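Cobalamin biosynthesis protein CobN (Mycobacterium tuberculosis, PDB 7C6O) serves as the large, catalytic subunit of cobaltochelatase, the enzyme that inserts cobalt into the corrin ring during cobalamin biosynthesis. Local coordinates at residues I53-S58 and Y62-P67; I139-A142 and N148-E151; A983-G986 and R990-T993; W1188-M1193 and L1222-D1227; E1195-A1200 and D1215-V1220. All blocks are in the same frame, centred on the assembly; numbering follows the deposited sequence. Where two conformers were deposited one is given.

Contact 1. Residues I53-S58 and Y62-P67; sequences ISARSS and YRWANP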
# COMPACT_ATOMS: atom_id res chain seq x y z
N ILE A 53 12.74 -37.47 3.41
CA ILE A 53 12.33 -37.02 4.73
C ILE A 53 11.41 -38.05 5.38
O ILE A 53 11.52 -38.33 6.58
CB ILE A 53 11.68 -35.63 4.65
CG1 ILE A 53 12.68 -34.61 4.09
CG2 ILE A 53 11.19 -35.18 6.02
CD1 ILE A 53 12.09 -33.24 3.84
N SER A 54 10.49 -38.63 4.60
CA SER A 54 9.65 -39.70 5.11
C SER A 54 10.49 -40.87 5.59
O SER A 54 10.19 -41.48 6.63
CB SER A 54 8.68 -40.17 4.02
OG SER A 54 7.75 -39.16 3.69
N ALA A 55 11.55 -41.22 4.85
CA ALA A 55 12.45 -42.28 5.29
C ALA A 55 13.15 -41.91 6.59
O ALA A 55 13.29 -42.75 7.48
CB ALA A 55 13.47 -42.59 4.19
N ARG A 56 13.58 -40.65 6.71
CA ARG A 56 14.18 -40.19 7.96
C ARG A 56 13.18 -40.25 9.11
O ARG A 56 13.51 -40.72 10.20
CB ARG A 56 14.72 -38.77 7.79
CG ARG A 56 15.43 -38.22 9.02
CD ARG A 56 15.94 -36.81 8.77
NE ARG A 56 14.85 -35.84 8.67
CZ ARG A 56 15.02 -34.57 8.32
NH1 ARG A 56 16.22 -34.11 8.04
NH2 ARG A 56 13.97 -33.76 8.26
N SER A 57 11.95 -39.80 8.87
CA SER A 57 10.92 -39.82 9.90
C SER A 57 10.54 -41.24 10.32
O SER A 57 10.05 -41.43 11.43
CB SER A 57 9.67 -39.08 9.43
OG SER A 57 9.93 -37.69 9.24
N SER A 58 10.75 -42.24 9.44
CA SER A 58 10.26 -43.59 9.72
C SER A 58 11.02 -44.24 10.87
O SER A 58 10.48 -45.14 11.53
CB SER A 58 10.38 -44.46 8.47
OG SER A 58 11.73 -44.85 8.26
N TYR A 62 17.61 -46.44 7.23
CA TYR A 62 17.72 -45.95 5.87
C TYR A 62 18.95 -45.07 5.71
O TYR A 62 19.34 -44.35 6.64
CB TYR A 62 16.50 -45.11 5.48
CG TYR A 62 15.27 -45.83 4.98
CD1 TYR A 62 15.23 -46.36 3.69
CD2 TYR A 62 14.12 -45.92 5.76
CE1 TYR A 62 14.09 -47.00 3.22
CE2 TYR A 62 12.98 -46.55 5.29
CZ TYR A 62 12.97 -47.09 4.02
OH TYR A 62 11.84 -47.72 3.55
N ARG A 63 19.58 -45.15 4.55
CA ARG A 63 20.43 -44.10 4.03
C ARG A 63 19.70 -43.43 2.87
O ARG A 63 18.93 -44.08 2.16
CB ARG A 63 21.79 -44.63 3.55
CG ARG A 63 22.55 -45.46 4.57
CD ARG A 63 23.03 -44.62 5.74
NE ARG A 63 23.74 -45.45 6.71
CZ ARG A 63 23.15 -46.12 7.69
NH1 ARG A 63 21.83 -46.05 7.85
NH2 ARG A 63 23.87 -46.86 8.53
N TRP A 64 19.92 -42.13 2.70
CA TRP A 64 19.19 -41.41 1.67
C TRP A 64 20.07 -40.39 0.97
O TRP A 64 21.03 -39.86 1.55
CB TRP A 64 17.96 -40.69 2.26
CG TRP A 64 18.28 -39.88 3.46
CD1 TRP A 64 18.80 -38.61 3.48
CD2 TRP A 64 18.09 -40.26 4.83
NE1 TRP A 64 18.95 -38.19 4.78
CE2 TRP A 64 18.52 -39.18 5.63
CE3 TRP A 64 17.59 -41.40 5.45
CZ2 TRP A 64 18.47 -39.21 7.02
CZ3 TRP A 64 17.55 -41.44 6.84
CH2 TRP A 64 17.99 -40.35 7.60
N ALA A 65 19.73 -40.13 -0.29
CA ALA A 65 20.39 -39.10 -1.07
C ALA A 65 19.51 -38.79 -2.27
O ALA A 65 18.78 -39.65 -2.76
CB ALA A 65 21.79 -39.53 -1.53
N ASN A 66 19.59 -37.54 -2.74
CA ASN A 66 18.89 -37.13 -3.94
C ASN A 66 19.82 -37.27 -5.14
O ASN A 66 20.88 -36.64 -5.16
CB ASN A 66 18.42 -35.69 -3.81
CG ASN A 66 17.43 -35.30 -4.90
OD1 ASN A 66 17.62 -35.63 -6.07
ND2 ASN A 66 16.37 -34.61 -4.51
N PRO A 67 19.47 -38.09 -6.14
CA PRO A 67 20.37 -38.28 -7.29
C PRO A 67 20.73 -36.99 -8.02
O PRO A 67 21.77 -36.95 -8.68
CB PRO A 67 19.59 -39.24 -8.19
CG PRO A 67 18.64 -39.94 -7.28
CD PRO A 67 18.27 -38.94 -6.23
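W64 holds its CG between its backbone N and carbonyl carbon (chi1 50°), while R56 swings CG away from its own N (chi1 -177°); together these torsions lay the aliphatic part of the arginine over the indole. R56 CB lies above one face, toward the rim, 4.0 Å from the centroid of the W64 six-membered ring, and R56 CG follows 3.6 Å from W64 CH2. This is a CH-pi contact rather than a cation-pi stack: the arginine chain bends at chi3, its guanidinium plane stands 87° from the indole, and the charged end departs to a salt bridge with D332. Arginine suits this partly exposed margin because its methylenes cover the ring while its tip reaches an acid distant in sequence.

Two residues earlier on the strand, Y62 presents a face to A55, whose CB is 3.9 Å from the centroid of the Y62 ring. A methyl is small enough to let the helix come close to a flat ring. S58 OG approaches the edge of the same ring, 3.6 Å from Y62 CD2, and donates a 2.7 Å hydrogen bond to A55 O. The Y62 hydroxyl is held by L149 O.

Helix 49-58 is the crossover of the beta-alpha-beta unit joining strands 42-46 and 62-65, and packs here on the edge strand of a four-stranded parallel sheet, with the 2-1-3-4 strand order of flavodoxin-like folds.

Contact 2. Residues I139-A142 and N148-E151; sequences IYLA and NLRE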
# COMPACT_ATOMS: atom_id res chain seq x y z
N ILE A 139 4.19 -48.97 -5.15
CA ILE A 139 2.95 -48.55 -4.50
C ILE A 139 3.25 -47.92 -3.14
O ILE A 139 2.67 -46.89 -2.79
CB ILE A 139 1.99 -49.75 -4.38
CG1 ILE A 139 1.62 -50.26 -5.78
CG2 ILE A 139 0.75 -49.37 -3.59
CD1 ILE A 139 0.76 -51.51 -5.78
N TYR A 140 4.15 -48.53 -2.36
CA TYR A 140 4.54 -47.95 -1.08
C TYR A 140 4.98 -46.50 -1.24
O TYR A 140 4.57 -45.62 -0.48
CB TYR A 140 5.68 -48.75 -0.44
CG TYR A 140 5.29 -49.97 0.37
CD1 TYR A 140 4.61 -49.83 1.57
CD2 TYR A 140 5.64 -51.24 -0.05
CE1 TYR A 140 4.27 -50.95 2.33
CE2 TYR A 140 5.31 -52.36 0.69
CZ TYR A 140 4.62 -52.21 1.88
OH TYR A 140 4.30 -53.33 2.61
N LEU A 141 5.80 -46.23 -2.25
CA LEU A 141 6.35 -44.90 -2.44
C LEU A 141 5.36 -43.96 -3.12
O LEU A 141 5.37 -42.76 -2.84
CB LEU A 141 7.65 -44.99 -3.25
CG LEU A 141 8.80 -45.67 -2.48
CD1 LEU A 141 9.90 -46.14 -3.41
CD2 LEU A 141 9.35 -44.71 -1.44
N ALA A 142 4.51 -44.48 -4.01
CA ALA A 142 3.50 -43.64 -4.64
C ALA A 142 2.53 -43.08 -3.61
O ALA A 142 2.21 -41.88 -3.63
CB ALA A 142 2.75 -44.43 -5.71
N ASN A 148 4.18 -45.74 5.32
CA ASN A 148 4.56 -46.56 4.17
C ASN A 148 6.07 -46.70 4.05
O ASN A 148 6.56 -47.76 3.66
CB ASN A 148 3.96 -45.98 2.89
CG ASN A 148 2.50 -46.32 2.73
OD1 ASN A 148 2.06 -47.40 3.12
ND2 ASN A 148 1.73 -45.40 2.16
N LEU A 149 6.82 -45.64 4.36
CA LEU A 149 8.28 -45.75 4.31
C LEU A 149 8.80 -46.71 5.38
O LEU A 149 9.79 -47.41 5.14
CB LEU A 149 8.92 -44.38 4.46
CG LEU A 149 9.34 -43.66 3.17
CD1 LEU A 149 10.45 -44.43 2.46
CD2 LEU A 149 8.14 -43.48 2.24
N ARG A 150 8.15 -46.76 6.54
CA ARG A 150 8.56 -47.69 7.58
C ARG A 150 8.27 -49.13 7.16
O ARG A 150 9.13 -50.01 7.29
CB ARG A 150 7.87 -47.35 8.90
CG ARG A 150 8.16 -48.34 10.02
CD ARG A 150 7.58 -47.88 11.35
NE ARG A 150 6.32 -47.15 11.18
CZ ARG A 150 6.18 -45.85 11.41
NH1 ARG A 150 7.21 -45.13 11.82
NH2 ARG A 150 5.00 -45.27 11.23
N GLU A 151 7.07 -49.39 6.65
CA GLU A 151 6.73 -50.74 6.22
C GLU A 151 7.49 -51.15 4.97
O GLU A 151 7.80 -52.33 4.80
CB GLU A 151 5.22 -50.86 5.99
CG GLU A 151 4.38 -50.56 7.23
CD GLU A 151 4.73 -51.47 8.40
OE1 GLU A 151 4.77 -52.70 8.21
OE2 GLU A 151 4.97 -50.94 9.50
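N148 meets Y140 where helix 146-161 begins to run back past helix 131-143. N148 CB rests 3.4 Å from Y140 O, asparagine being slim enough at CB to lie against this carbonyl. The asparagine CG stands opposite its own carbonyl carbon (chi1 -79°), which brings N148 OD1 to 3.8 Å from Y140 CD1, with the amide plane steeply inclined to the ring, 72° apart. The backbone joins in, N148 O lying 3.5 Å from Y140 CD1. N148 ND2 makes its hydrogen bonds to G144 O, in the connection between the helices, and to V171 O.

The first bond of the L149 side chain heads away from 139-142, but its methyl groups turn back to L141, with L149 CD2 4.1 Å from L141 CD2 and the two side chains nearly perpendicular. Such leucines suit a buried seam: L141 also packs on V86 of strand 84-89, and L149 on A55 of helix 49-58.

E151 sets its CB 3.8 Å from Y140 CE1, then bends at chi2 so that its carboxylate turns away. E151 OE1 accepts a hydrogen bond from T168 N, while the Y140 hydroxyl bonds T168 O.

No hydrogen bond links 139-142 directly to 148-151. The contact therefore relies on van der Waals packing, while Y140 OH, N148 ND2 and E151 OE1 find backbone partners beyond it, T168 serving both tyrosine and glutamate.

Contact 3. Residues A983-G986 and R990-T993; sequences AHHG and RATT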
# COMPACT_ATOMS: atom_id res chain seq x y z
N ALA A 983 35.86 7.41 -12.55
CA ALA A 983 37.17 8.05 -12.58
C ALA A 983 37.48 8.79 -11.29
O ALA A 983 38.64 9.09 -11.02
CB ALA A 983 37.24 9.02 -13.76
N HIS A 984 36.46 9.08 -10.48
CA HIS A 984 36.68 9.84 -9.25
C HIS A 984 37.09 8.92 -8.10
O HIS A 984 38.07 9.19 -7.40
CB HIS A 984 35.43 10.64 -8.89
CG HIS A 984 35.56 11.45 -7.64
ND1 HIS A 984 36.22 12.66 -7.61
CD2 HIS A 984 35.12 11.22 -6.38
CE1 HIS A 984 36.17 13.15 -6.38
NE2 HIS A 984 35.52 12.29 -5.62
N HIS A 985 36.35 7.83 -7.89
CA HIS A 985 36.58 6.96 -6.76
C HIS A 985 36.80 5.50 -7.12
O HIS A 985 37.08 4.69 -6.23
CB HIS A 985 35.42 7.06 -5.76
CG HIS A 985 34.07 6.89 -6.38
ND1 HIS A 985 33.72 5.77 -7.11
CD2 HIS A 985 32.97 7.69 -6.38
CE1 HIS A 985 32.47 5.89 -7.53
NE2 HIS A 985 32.00 7.04 -7.10
N GLY A 986 36.67 5.13 -8.39
CA GLY A 986 37.01 3.78 -8.82
C GLY A 986 36.08 2.68 -8.36
O GLY A 986 36.39 1.50 -8.56
N ARG A 990 29.25 1.99 -6.64
CA ARG A 990 28.87 3.36 -6.31
C ARG A 990 28.54 4.17 -7.56
O ARG A 990 27.60 4.98 -7.55
CB ARG A 990 30.00 4.04 -5.53
CG ARG A 990 30.23 3.49 -4.13
CD ARG A 990 31.20 4.38 -3.37
NE ARG A 990 30.76 5.77 -3.40
CZ ARG A 990 31.50 6.80 -3.01
NH1 ARG A 990 32.73 6.61 -2.56
NH2 ARG A 990 31.01 8.03 -3.09
N ALA A 991 29.28 3.94 -8.65
CA ALA A 991 29.09 4.72 -9.86
C ALA A 991 27.76 4.44 -10.54
O ALA A 991 27.30 5.26 -11.34
CB ALA A 991 30.24 4.45 -10.84
N THR A 992 27.12 3.30 -10.26
CA THR A 992 25.83 2.97 -10.84
C THR A 992 24.69 3.08 -9.83
O THR A 992 23.58 2.61 -10.11
CB THR A 992 25.85 1.56 -11.44
OG1 THR A 992 26.17 0.61 -10.42
CG2 THR A 992 26.88 1.48 -12.56
N THR A 993 24.94 3.68 -8.67
CA THR A 993 23.91 3.84 -7.66
C THR A 993 22.96 4.96 -8.07
O THR A 993 23.40 6.09 -8.32
CB THR A 993 24.54 4.12 -6.30
OG1 THR A 993 25.30 2.98 -5.88
CG2 THR A 993 23.46 4.39 -5.26
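H985 and R990 stack flat against each other: the guanidinium of R990 lies on the imidazole of H985 with the centres of the two groups 4.2 Å apart and the planes 21° from parallel. H985 CD2 sits over the centre of the guanidinium, 3.8 Å from R990 CZ, whereas the arginine is displaced toward the rim of the imidazole. Farther back along the arginine, R990 CB packs 3.7 Å from H985 CE1. The backbone also takes part, since A991 N stands near the plane of the imidazole at its edge, 3.9 Å from H985 CE1, and the small side chain of A991 leaves room for the ring.

Torsions prepare both groups. H985 turns CG between its backbone N and carbonyl carbon (chi1 51°), projecting the ring toward 990-993, and R990 bends at chi3, folding its planar end over that ring.

In the next shell, D987 N donates to H985 ND1, fixing the rotation of the imidazole, and D987 OD1 accepts from R990 N, so one aspartate steadies both partners. R990 NE forms a salt bridge with D1046 of helix 1044-1051. Between the two helices, G986 leaves helical geometry with positive phi, a conformation glycine adopts easily, and starts the turn.

The guanidinium thus has two partners, a flat imidazole and an acid: H985 stacks on its face while D1046 pairs with R990 NE, probably balancing the charge at this partly exposed site.

Contact 4. Residues W1188-M1193 and L1222-D1227; sequences WALHGM and LETEGD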
# COMPACT_ATOMS: atom_id res chain seq x y z
N TRP A 1188 -8.88 25.98 16.67
CA TRP A 1188 -7.47 25.57 16.66
C TRP A 1188 -6.88 25.68 15.26
O TRP A 1188 -5.74 26.12 15.10
CB TRP A 1188 -7.34 24.15 17.19
CG TRP A 1188 -8.07 23.91 18.48
CD1 TRP A 1188 -7.58 24.11 19.74
CD2 TRP A 1188 -9.41 23.45 18.64
NE1 TRP A 1188 -8.54 23.79 20.68
CE2 TRP A 1188 -9.68 23.39 20.02
CE3 TRP A 1188 -10.43 23.08 17.75
CZ2 TRP A 1188 -10.90 22.97 20.53
CZ3 TRP A 1188 -11.64 22.67 18.25
CH2 TRP A 1188 -11.87 22.62 19.64
N ALA A 1189 -7.64 25.28 14.24
CA ALA A 1189 -7.16 25.36 12.87
C ALA A 1189 -7.06 26.81 12.41
O ALA A 1189 -6.15 27.17 11.66
CB ALA A 1189 -8.06 24.55 11.95
N LEU A 1190 -8.01 27.65 12.83
CA LEU A 1190 -7.93 29.07 12.51
C LEU A 1190 -6.67 29.70 13.10
O LEU A 1190 -5.99 30.49 12.43
CB LEU A 1190 -9.18 29.80 13.02
CG LEU A 1190 -9.20 31.32 12.83
CD1 LEU A 1190 -9.16 31.67 11.35
CD2 LEU A 1190 -10.43 31.92 13.50
N HIS A 1191 -6.35 29.35 14.35
CA HIS A 1191 -5.12 29.83 14.96
C HIS A 1191 -3.90 29.36 14.17
O HIS A 1191 -2.98 30.15 13.91
CB HIS A 1191 -5.04 29.34 16.41
CG HIS A 1191 -3.92 29.95 17.20
ND1 HIS A 1191 -2.64 29.44 17.19
CD2 HIS A 1191 -3.90 31.02 18.03
CE1 HIS A 1191 -1.88 30.18 17.98
NE2 HIS A 1191 -2.62 31.14 18.50
N GLY A 1192 -3.88 28.09 13.76
CA GLY A 1192 -2.74 27.58 13.01
C GLY A 1192 -2.58 28.23 11.66
O GLY A 1192 -1.46 28.44 11.19
N MET A 1193 -3.70 28.56 11.00
CA MET A 1193 -3.63 29.24 9.70
C MET A 1193 -3.02 30.63 9.83
O MET A 1193 -2.13 31.00 9.07
CB MET A 1193 -5.02 29.34 9.08
CG MET A 1193 -5.57 28.06 8.50
SD MET A 1193 -7.06 28.40 7.53
CE MET A 1193 -7.95 29.48 8.63
N LEU A 1222 -4.97 36.72 18.42
CA LEU A 1222 -5.31 37.16 19.77
C LEU A 1222 -6.74 36.78 20.14
O LEU A 1222 -6.99 36.29 21.25
CB LEU A 1222 -5.10 38.67 19.90
CG LEU A 1222 -4.97 39.22 21.31
CD1 LEU A 1222 -3.76 38.62 22.01
CD2 LEU A 1222 -4.88 40.74 21.28
N GLU A 1223 -7.69 37.00 19.23
CA GLU A 1223 -9.08 36.67 19.53
C GLU A 1223 -9.29 35.16 19.62
O GLU A 1223 -10.13 34.71 20.41
CB GLU A 1223 -10.01 37.26 18.47
CG GLU A 1223 -10.03 38.77 18.43
CD GLU A 1223 -11.02 39.31 17.41
OE1 GLU A 1223 -11.88 38.52 16.94
OE2 GLU A 1223 -10.93 40.50 17.07
N THR A 1224 -8.55 34.38 18.84
CA THR A 1224 -8.72 32.93 18.87
C THR A 1224 -8.15 32.33 20.15
O THR A 1224 -8.74 31.40 20.72
CB THR A 1224 -8.08 32.31 17.63
OG1 THR A 1224 -8.70 32.84 16.46
CG2 THR A 1224 -8.25 30.80 17.65
N GLU A 1225 -7.02 32.86 20.62
CA GLU A 1225 -6.55 32.48 21.95
C GLU A 1225 -7.56 32.90 23.02
O GLU A 1225 -7.74 32.20 24.02
CB GLU A 1225 -5.18 33.10 22.22
CG GLU A 1225 -4.09 32.63 21.28
CD GLU A 1225 -2.80 33.43 21.43
OE1 GLU A 1225 -2.78 34.38 22.24
OE2 GLU A 1225 -1.81 33.11 20.73
N GLY A 1226 -8.21 34.05 22.82
CA GLY A 1226 -9.18 34.53 23.80
C GLY A 1226 -10.49 33.78 23.75
O GLY A 1226 -11.12 33.53 24.78
N ASP A 1227 -10.93 33.43 22.54
CA ASP A 1227 -12.13 32.61 22.40
C ASP A 1227 -11.92 31.23 23.01
O ASP A 1227 -12.89 30.59 23.44
CB ASP A 1227 -12.52 32.46 20.93
CG ASP A 1227 -13.25 33.68 20.40
OD1 ASP A 1227 -14.03 34.30 21.15
OD2 ASP A 1227 -13.06 34.00 19.21
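H1191 reaches across from helix 1187-1203 to T1224 and E1225, and it can be followed outward from its CB. H1191 CB packs 3.7 Å from T1224 CG2, a small methyl that fits between the helices where their backbones come nearest, the H1191 and T1224 CA atoms being 6.2 Å apart. CG then points opposite the backbone N (chi1 -171°), which swings the imidazole toward E1225, next after T1224. Along the ring, H1191 CD2 lies 3.6 Å from E1225 CG, so the glutamate's methylene runs beside the ring before the carboxylate is reached. At the tip, H1191 NE2 donates a nearly straight hydrogen bond to E1225 OE2, 3.1 Å long with an N-H...O angle of 169°. The oxygen lies close to the ring plane and accepts the N-H with its anti lone pair, the one turned away from the other carboxylate oxygen. The glutamate chain is extended beyond CG, giving the length needed to span from the exposed side of its helix to the histidine.

One residue earlier, L1190 CD2 touches T1224 OG1 at 3.5 Å. That hydroxyl is satisfied within its own helix by V1220 O, which lets threonine, with one polar and one methyl branch, sit against a leucine.

The two helices run nearly antiparallel, with E1223 on 1211-1226 also bridged to R1179 of helix 1176-1185. Helix 1187-1203 has helix 1211-1226 on this flank, while A1189 and M1193 turn to helix 1136-1157, and L1190 and M1193 reach helix 1162-1174.

Contact 5. Residues E1195-A1200 and D1215-V1220; sequences ERLLEA and DGLRQV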
# COMPACT_ATOMS: atom_id res chain seq x y z
N GLU A 1195 -1.15 31.72 12.24
CA GLU A 1195 0.25 31.56 12.62
C GLU A 1195 1.11 31.21 11.42
O GLU A 1195 2.21 31.75 11.25
CB GLU A 1195 0.36 30.48 13.70
CG GLU A 1195 1.46 30.73 14.71
CD GLU A 1195 1.48 29.68 15.80
OE1 GLU A 1195 1.59 28.48 15.47
OE2 GLU A 1195 1.38 30.05 16.99
N ARG A 1196 0.64 30.30 10.56
CA ARG A 1196 1.45 29.88 9.42
C ARG A 1196 1.62 31.01 8.41
O ARG A 1196 2.71 31.17 7.85
CB ARG A 1196 0.82 28.65 8.75
CG ARG A 1196 1.73 28.00 7.72
CD ARG A 1196 2.90 27.29 8.38
NE ARG A 1196 2.48 26.01 8.96
CZ ARG A 1196 3.26 25.24 9.71
NH1 ARG A 1196 4.50 25.61 9.99
NH2 ARG A 1196 2.79 24.09 10.17
N LEU A 1197 0.57 31.79 8.17
CA LEU A 1197 0.69 32.91 7.24
C LEU A 1197 1.63 33.98 7.79
O LEU A 1197 2.42 34.56 7.04
CB LEU A 1197 -0.69 33.49 6.93
CG LEU A 1197 -1.63 32.53 6.19
CD1 LEU A 1197 -3.08 32.95 6.34
CD2 LEU A 1197 -1.24 32.45 4.71
N LEU A 1198 1.57 34.23 9.10
CA LEU A 1198 2.55 35.12 9.71
C LEU A 1198 3.96 34.55 9.65
O LEU A 1198 4.92 35.31 9.54
CB LEU A 1198 2.14 35.42 11.15
CG LEU A 1198 0.98 36.40 11.30
CD1 LEU A 1198 0.39 36.32 12.69
CD2 LEU A 1198 1.43 37.82 10.99
N GLU A 1199 4.10 33.22 9.71
CA GLU A 1199 5.42 32.62 9.55
C GLU A 1199 5.95 32.82 8.13
O GLU A 1199 7.14 33.09 7.94
CB GLU A 1199 5.39 31.13 9.90
CG GLU A 1199 6.74 30.44 9.68
CD GLU A 1199 6.71 28.94 9.92
OE1 GLU A 1199 7.77 28.30 9.79
OE2 GLU A 1199 5.62 28.40 10.24
N ALA A 1200 5.08 32.71 7.13
CA ALA A 1200 5.51 32.95 5.75
C ALA A 1200 6.00 34.38 5.58
O ALA A 1200 6.99 34.63 4.88
CB ALA A 1200 4.37 32.65 4.78
N ASP A 1215 -1.47 42.99 10.62
CA ASP A 1215 -2.17 43.37 11.85
C ASP A 1215 -3.47 42.59 12.00
O ASP A 1215 -3.83 42.16 13.10
CB ASP A 1215 -2.45 44.87 11.86
CG ASP A 1215 -1.19 45.70 12.02
OD1 ASP A 1215 -0.18 45.17 12.54
OD2 ASP A 1215 -1.20 46.89 11.64
N GLY A 1216 -4.20 42.40 10.89
CA GLY A 1216 -5.40 41.59 10.95
C GLY A 1216 -5.11 40.15 11.34
O GLY A 1216 -5.85 39.54 12.11
N LEU A 1217 -4.02 39.59 10.81
CA LEU A 1217 -3.64 38.22 11.17
C LEU A 1217 -3.29 38.12 12.65
O LEU A 1217 -3.69 37.16 13.33
CB LEU A 1217 -2.48 37.75 10.30
CG LEU A 1217 -2.87 37.37 8.87
CD1 LEU A 1217 -1.64 37.16 8.00
CD2 LEU A 1217 -3.73 36.12 8.88
N ARG A 1218 -2.53 39.09 13.17
CA ARG A 1218 -2.18 39.07 14.59
C ARG A 1218 -3.42 39.22 15.47
O ARG A 1218 -3.51 38.62 16.54
CB ARG A 1218 -1.17 40.17 14.90
CG ARG A 1218 0.14 40.04 14.13
CD ARG A 1218 1.14 41.11 14.55
NE ARG A 1218 2.31 41.12 13.68
CZ ARG A 1218 2.54 42.04 12.74
NH1 ARG A 1218 1.69 43.03 12.56
NH2 ARG A 1218 3.64 41.96 11.99
N GLN A 1219 -4.39 40.02 15.02
CA GLN A 1219 -5.64 40.16 15.77
C GLN A 1219 -6.39 38.84 15.82
O GLN A 1219 -6.96 38.47 16.86
CB GLN A 1219 -6.51 41.25 15.15
CG GLN A 1219 -7.91 41.34 15.73
CD GLN A 1219 -7.94 41.91 17.14
OE1 GLN A 1219 -6.93 42.39 17.65
NE2 GLN A 1219 -9.11 41.88 17.77
N VAL A 1220 -6.42 38.10 14.70
CA VAL A 1220 -7.08 36.80 14.68
C VAL A 1220 -6.41 35.86 15.68
O VAL A 1220 -7.09 35.13 16.42
CB VAL A 1220 -7.07 36.21 13.26
CG1 VAL A 1220 -7.60 34.79 13.26
CG2 VAL A 1220 -7.90 37.09 12.32
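Apolar packing carries this contact, with L1217 meeting both L1197 and L1198. L1198 and L1217 run alongside each other in opposite senses, L1198 CG coming 3.8 Å from L1217 CB. L1197 instead lies nearly perpendicular to L1217, with L1197 CB 3.9 Å from L1217 CD1. All three leucines set CG opposite the carbonyl carbon (chi1 -76° for L1217), a helix-compatible torsion that sends their branched ends into the seam. Behind it, L1197 and L1217 both touch T1169 of helix 1162-1174, so this side is buried.

The segments form the inner part of an antiparallel helical hairpin at the C-terminal end of the chain, the short axes 9.7 Å apart and crossing at -145°, with W1206 in the intervening connection packed on L1217.

At the solvent-facing margin the R1218 CG methylene rests 4.0 Å from L1198 CD1, covering the partly exposed leucine while the arginine chain stays extended out to NE.

No ionic pair crosses between the segments. R1218 NH1 bridges to D1215 OD1 at 2.8 Å, one turn earlier, and the carboxylate lies at the guanidinium edge. On the other helix R1196 NH1 pairs with E1199 OE2 at 3.0 Å, while R1196 NE is held by D1148 of helix 1136-1157.

Contacts 1, 2 and 3 follow in series along the chain, before the C-terminal hairpin of contacts 4 and 5. Contacts 1 and 2 are neighbours, their centres 12 Å apart: a probable hydrogen bond joins S58 O to R150 NH1, and helix 146-161 packs on the beta-alpha-beta unit. Contacts 4 and 5 lie on the opposite side of the chain's centre, about 77 to 84 Å centre to centre from contacts 1 and 2. They share helices 1187-1203 and 1211-1226, contact 5 nested in the loop closed by contact 4. Contact 3 stands alone, about 49 to 59 Å centre to centre from the others. The five are thus local packing within separate regions of a large subunit.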